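Local coordinates for protein prolyl 4-hydroxylase (Paramecium bursaria Chlorella virus 1, PDB 5C5T) that probably hydroxylates proline residues of collagen-like sequences, as a 2-oxoglutarate- and iron-dependent dioxygenase of viral origin, at residues A[52-62]-A[87-98]. Sequence-based numbering, arbitrary orientation.
Sequences VLINAAIKKGL and QTWFMPGEHEVI
Lys-60 and Phe-90 meet through a CH-pi contact, the lysine CE riding 3.7 Å above the ring centroid, and NZ, farther out over the same face, adds a cation-pi interaction. Bends at chi3 (64°) and chi4 (69°) fold the lysine chain down onto the ring. Two polar partners then fix the ammonium group. Lys-60 NZ donates to Trp-89 O (2.8 Å), coming in tilted 29° from the carbonyl plane. It also forms a salt bridge, NZ meeting the syn lone pair of Glu-94 OE2 (2.9 Å). The other carboxylate oxygen accepts from Met-91 N, holding Glu-94 back across its own type II turn. His-95 ND1 accepts from Val-97 N (3.1 Å), the donor lying in the ring plane, and so caps helix 96-109.

Apolar contacts extend the seam. Ala-56 CB and the backbone N of Ala-57 lie at the Phe-90 ring edge, while Leu-53 CD1 is 3.6 Å from Phe-90 CZ and also meets Ile-98. Val-52 CG1 approaches the His-95 ring edge, 3.3 Å from CE1. Ala-57 CB rests against Thr-88 CG2 (3.9 Å).

Thus the C-terminal part of helix 47-59 and its Schellman motif at Gly-61 pack on the end of strand 86-89 and the turn into helix 96-109, flanking the double-stranded beta-helix core characteristic of 2-oxoglutarate-dependent oxygenases.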
loop_
_atom_site.group_PDB
_atom_site.type_symbol
_atom_site.label_atom_id
_atom_site.label_comp_id
_atom_site.label_asym_id
_atom_site.label_seq_id
_atom_site.Cartn_x
_atom_site.Cartn_y
_atom_site.Cartn_z
ATOM N N VAL A 52 17.091 2.711 5.147
ATOM C CA VAL A 52 17.887 2.494 3.952
ATOM C C VAL A 52 17.000 2.800 2.723
ATOM O O VAL A 52 17.432 3.436 1.767
ATOM C CB VAL A 52 18.452 1.062 3.943
ATOM C CG1 VAL A 52 19.013 0.681 2.593
ATOM C CG2 VAL A 52 19.525 0.934 5.040
ATOM N N LEU A 53 15.740 2.394 2.788
ATOM C CA LEU A 53 14.857 2.603 1.643
ATOM C C LEU A 53 14.508 4.065 1.511
ATOM O O LEU A 53 14.532 4.607 0.402
ATOM C CB LEU A 53 13.582 1.736 1.733
ATOM C CG LEU A 53 12.605 1.815 0.535
ATOM C CD1 LEU A 53 13.330 1.634 -0.795
ATOM C CD2 LEU A 53 11.448 0.810 0.664
ATOM N N ILE A 54 14.198 4.755 2.617
ATOM C CA ILE A 54 13.973 6.179 2.535
ATOM C C ILE A 54 15.141 6.902 1.893
ATOM O O ILE A 54 14.954 7.762 1.046
ATOM C CB ILE A 54 13.720 6.755 3.938
ATOM C CG1 ILE A 54 12.404 6.215 4.515
ATOM C CG2 ILE A 54 13.700 8.262 3.936
ATOM C CD1 ILE A 54 12.251 6.380 6.024
ATOM N N ASN A 55 16.362 6.612 2.346
ATOM C CA ASN A 55 17.531 7.289 1.781
ATOM C C ASN A 55 17.699 7.014 0.286
ATOM O O ASN A 55 18.033 7.933 -0.434
ATOM C CB ASN A 55 18.788 6.912 2.596
ATOM C CG ASN A 55 18.737 7.515 3.988
ATOM O OD1 ASN A 55 18.195 8.606 4.181
ATOM N ND2 ASN A 55 19.224 6.772 4.975
ATOM N N ALA A 56 17.396 5.794 -0.182
ATOM C CA ALA A 56 17.487 5.443 -1.594
ATOM C C ALA A 56 16.439 6.243 -2.356
ATOM O O ALA A 56 16.739 6.754 -3.435
ATOM C CB ALA A 56 17.309 3.929 -1.813
ATOM N N ALA A 57 15.240 6.391 -1.795
ATOM C CA ALA A 57 14.192 7.178 -2.454
ATOM C C ALA A 57 14.550 8.714 -2.522
ATOM O O ALA A 57 14.324 9.368 -3.528
ATOM C CB ALA A 57 12.836 6.945 -1.737
ATOM N N ILE A 58 15.134 9.256 -1.457
ATOM C CA ILE A 58 15.581 10.653 -1.448
ATOM C C ILE A 58 16.629 10.840 -2.545
ATOM O O ILE A 58 16.579 11.836 -3.279
ATOM C CB ILE A 58 16.104 11.028 -0.059
ATOM C CG1 ILE A 58 14.931 11.142 0.932
ATOM C CG2 ILE A 58 16.878 12.362 -0.078
ATOM C CD1 ILE A 58 15.389 11.226 2.392
ATOM N N LYS A 59 17.554 9.890 -2.681
ATOM C CA LYS A 59 18.585 9.992 -3.734
ATOM C C LYS A 59 17.989 9.986 -5.156
ATOM O O LYS A 59 18.626 10.508 -6.079
ATOM C CB LYS A 59 19.633 8.882 -3.569
ATOM C CG LYS A 59 20.583 9.149 -2.379
ATOM C CD LYS A 59 21.911 8.396 -2.526
ATOM C CE LYS A 59 22.858 8.652 -1.353
ATOM N NZ LYS A 59 22.698 7.612 -0.294
ATOM N N LYS A 60 16.776 9.450 -5.310
ATOM C CA LYS A 60 16.052 9.452 -6.586
ATOM C C LYS A 60 15.168 10.679 -6.790
ATOM O O LYS A 60 14.465 10.776 -7.812
ATOM C CB LYS A 60 15.206 8.179 -6.703
ATOM C CG LYS A 60 16.040 6.949 -6.879
ATOM C CD LYS A 60 15.295 5.686 -6.415
ATOM C CE LYS A 60 14.032 5.332 -7.195
ATOM N NZ LYS A 60 14.304 4.877 -8.567
ATOM N N GLY A 61 15.163 11.594 -5.823
ATOM C CA GLY A 61 14.490 12.863 -5.966
ATOM C C GLY A 61 13.191 12.997 -5.195
ATOM O O GLY A 61 12.424 13.943 -5.459
ATOM N N LEU A 62 12.942 12.098 -4.246
ATOM C CA LEU A 62 11.614 12.069 -3.578
ATOM C C LEU A 62 11.202 13.433 -3.054
ATOM O O LEU A 62 10.028 13.786 -3.143
ATOM C CB LEU A 62 11.576 11.051 -2.429
ATOM C CG LEU A 62 10.298 10.941 -1.603
ATOM C CD1 LEU A 62 9.169 10.455 -2.489
ATOM C CD2 LEU A 62 10.490 10.005 -0.395
ATOM N N GLN A 87 6.121 11.269 -5.205
ATOM C CA GLN A 87 6.351 9.841 -5.438
ATOM C C GLN A 87 7.598 9.515 -6.255
ATOM O O GLN A 87 8.031 10.287 -7.106
ATOM C CB GLN A 87 5.164 9.212 -6.153
ATOM C CG GLN A 87 3.823 9.433 -5.468
ATOM C CD GLN A 87 3.022 10.458 -6.209
ATOM O OE1 GLN A 87 2.887 10.375 -7.429
ATOM N NE2 GLN A 87 2.511 11.448 -5.493
ATOM N N THR A 88 8.160 8.335 -6.023
ATOM C CA THR A 88 9.127 7.783 -6.951
ATOM C C THR A 88 8.922 6.279 -7.116
ATOM O O THR A 88 8.222 5.647 -6.306
ATOM C CB THR A 88 10.572 8.114 -6.506
ATOM O OG1 THR A 88 11.487 7.748 -7.532
ATOM C CG2 THR A 88 10.957 7.428 -5.171
ATOM N N TRP A 89 9.440 5.740 -8.214
ATOM C CA TRP A 89 9.327 4.309 -8.544
ATOM C C TRP A 89 10.657 3.577 -8.588
ATOM O O TRP A 89 11.633 4.119 -9.066
ATOM C CB TRP A 89 8.670 4.100 -9.905
ATOM C CG TRP A 89 7.281 4.645 -10.020
ATOM C CD1 TRP A 89 6.929 5.877 -10.483
ATOM C CD2 TRP A 89 6.036 3.942 -9.746
ATOM N NE1 TRP A 89 5.549 5.999 -10.506
ATOM C CE2 TRP A 89 4.985 4.836 -10.038
ATOM C CE3 TRP A 89 5.719 2.668 -9.292
ATOM C CZ2 TRP A 89 3.640 4.489 -9.861
ATOM C CZ3 TRP A 89 4.369 2.318 -9.118
ATOM C CH2 TRP A 89 3.361 3.213 -9.424
ATOM N N PHE A 90 10.647 2.313 -8.167
ATOM C CA PHE A 90 11.834 1.457 -8.184
ATOM C C PHE A 90 11.681 0.372 -9.233
ATOM O O PHE A 90 10.597 -0.246 -9.366
ATOM C CB PHE A 90 12.052 0.817 -6.812
ATOM C CG PHE A 90 12.589 1.760 -5.778
ATOM C CD1 PHE A 90 11.751 2.622 -5.137
ATOM C CD2 PHE A 90 13.935 1.812 -5.465
ATOM C CE1 PHE A 90 12.209 3.532 -4.226
ATOM C CE2 PHE A 90 14.413 2.715 -4.492
ATOM C CZ PHE A 90 13.529 3.583 -3.874
ATOM N N MET A 91 12.739 0.185 -10.025
ATOM C CA MET A 91 12.824 -0.924 -10.954
ATOM C C MET A 91 12.970 -2.240 -10.204
ATOM O O MET A 91 13.449 -2.249 -9.065
ATOM C CB MET A 91 13.987 -0.748 -11.912
ATOM C CG MET A 91 13.913 0.543 -12.744
ATOM S SD MET A 91 12.508 0.581 -13.862
ATOM C CE MET A 91 11.390 1.692 -13.078
ATOM N N PRO A 92 12.526 -3.337 -10.836
ATOM C CA PRO A 92 12.752 -4.676 -10.285
ATOM C C PRO A 92 14.240 -4.851 -9.996
ATOM O O PRO A 92 15.075 -4.464 -10.830
ATOM C CB PRO A 92 12.270 -5.604 -11.392
ATOM C CG PRO A 92 11.280 -4.789 -12.187
ATOM C CD PRO A 92 11.794 -3.377 -12.113
ATOM N N GLY A 93 14.590 -5.339 -8.808
ATOM C CA GLY A 93 15.988 -5.581 -8.486
ATOM C C GLY A 93 16.874 -4.366 -8.236
ATOM O O GLY A 93 18.074 -4.500 -8.034
ATOM N N GLU A 94 16.276 -3.168 -8.179
ATOM C CA GLU A 94 17.044 -1.943 -8.012
ATOM C C GLU A 94 17.699 -1.888 -6.632
ATOM O O GLU A 94 18.820 -1.387 -6.480
ATOM C CB GLU A 94 16.140 -0.702 -8.224
ATOM C CG GLU A 94 16.880 0.596 -8.142
ATOM C CD GLU A 94 16.067 1.802 -8.518
ATOM O OE1 GLU A 94 15.055 1.637 -9.231
ATOM O OE2 GLU A 94 16.469 2.939 -8.137
ATOM N N HIS A 95 16.966 -2.386 -5.636
ATOM C CA HIS A 95 17.364 -2.261 -4.238
ATOM C C HIS A 95 17.007 -3.497 -3.402
ATOM O O HIS A 95 15.953 -4.087 -3.556
ATOM C CB HIS A 95 16.727 -1.022 -3.645
ATOM C CG HIS A 95 17.446 -0.540 -2.439
ATOM N ND1 HIS A 95 17.390 -1.202 -1.232
ATOM C CD2 HIS A 95 18.309 0.487 -2.270
ATOM C CE1 HIS A 95 18.166 -0.588 -0.360
ATOM N NE2 HIS A 95 18.730 0.447 -0.962
ATOM N N GLU A 96 17.939 -3.920 -2.550
ATOM C CA GLU A 96 17.729 -5.109 -1.763
ATOM C C GLU A 96 16.511 -5.024 -0.832
ATOM O O GLU A 96 15.861 -6.045 -0.606
ATOM C CB GLU A 96 19.000 -5.445 -0.939
ATOM C CG GLU A 96 19.409 -4.378 0.059
ATOM C CD GLU A 96 18.882 -4.625 1.472
ATOM O OE1 GLU A 96 18.236 -5.671 1.696
ATOM O OE2 GLU A 96 19.113 -3.766 2.355
ATOM N N VAL A 97 16.139 -3.843 -0.349
ATOM C CA VAL A 97 14.959 -3.750 0.545
ATOM C C VAL A 97 13.676 -3.937 -0.287
ATOM O O VAL A 97 12.701 -4.453 0.221
ATOM C CB VAL A 97 14.909 -2.443 1.370
ATOM C CG1 VAL A 97 13.619 -2.353 2.216
ATOM C CG2 VAL A 97 16.107 -2.334 2.306
ATOM N N ILE A 98 13.675 -3.500 -1.545
ATOM C CA ILE A 98 12.544 -3.825 -2.437
ATOM C C ILE A 98 12.418 -5.310 -2.678
ATOM O O ILE A 98 11.303 -5.882 -2.630
ATOM C CB ILE A 98 12.682 -3.128 -3.776
ATOM C CG1 ILE A 98 12.784 -1.600 -3.581
ATOM C CG2 ILE A 98 11.499 -3.536 -4.708
ATOM C CD1 ILE A 98 11.540 -0.907 -3.251
#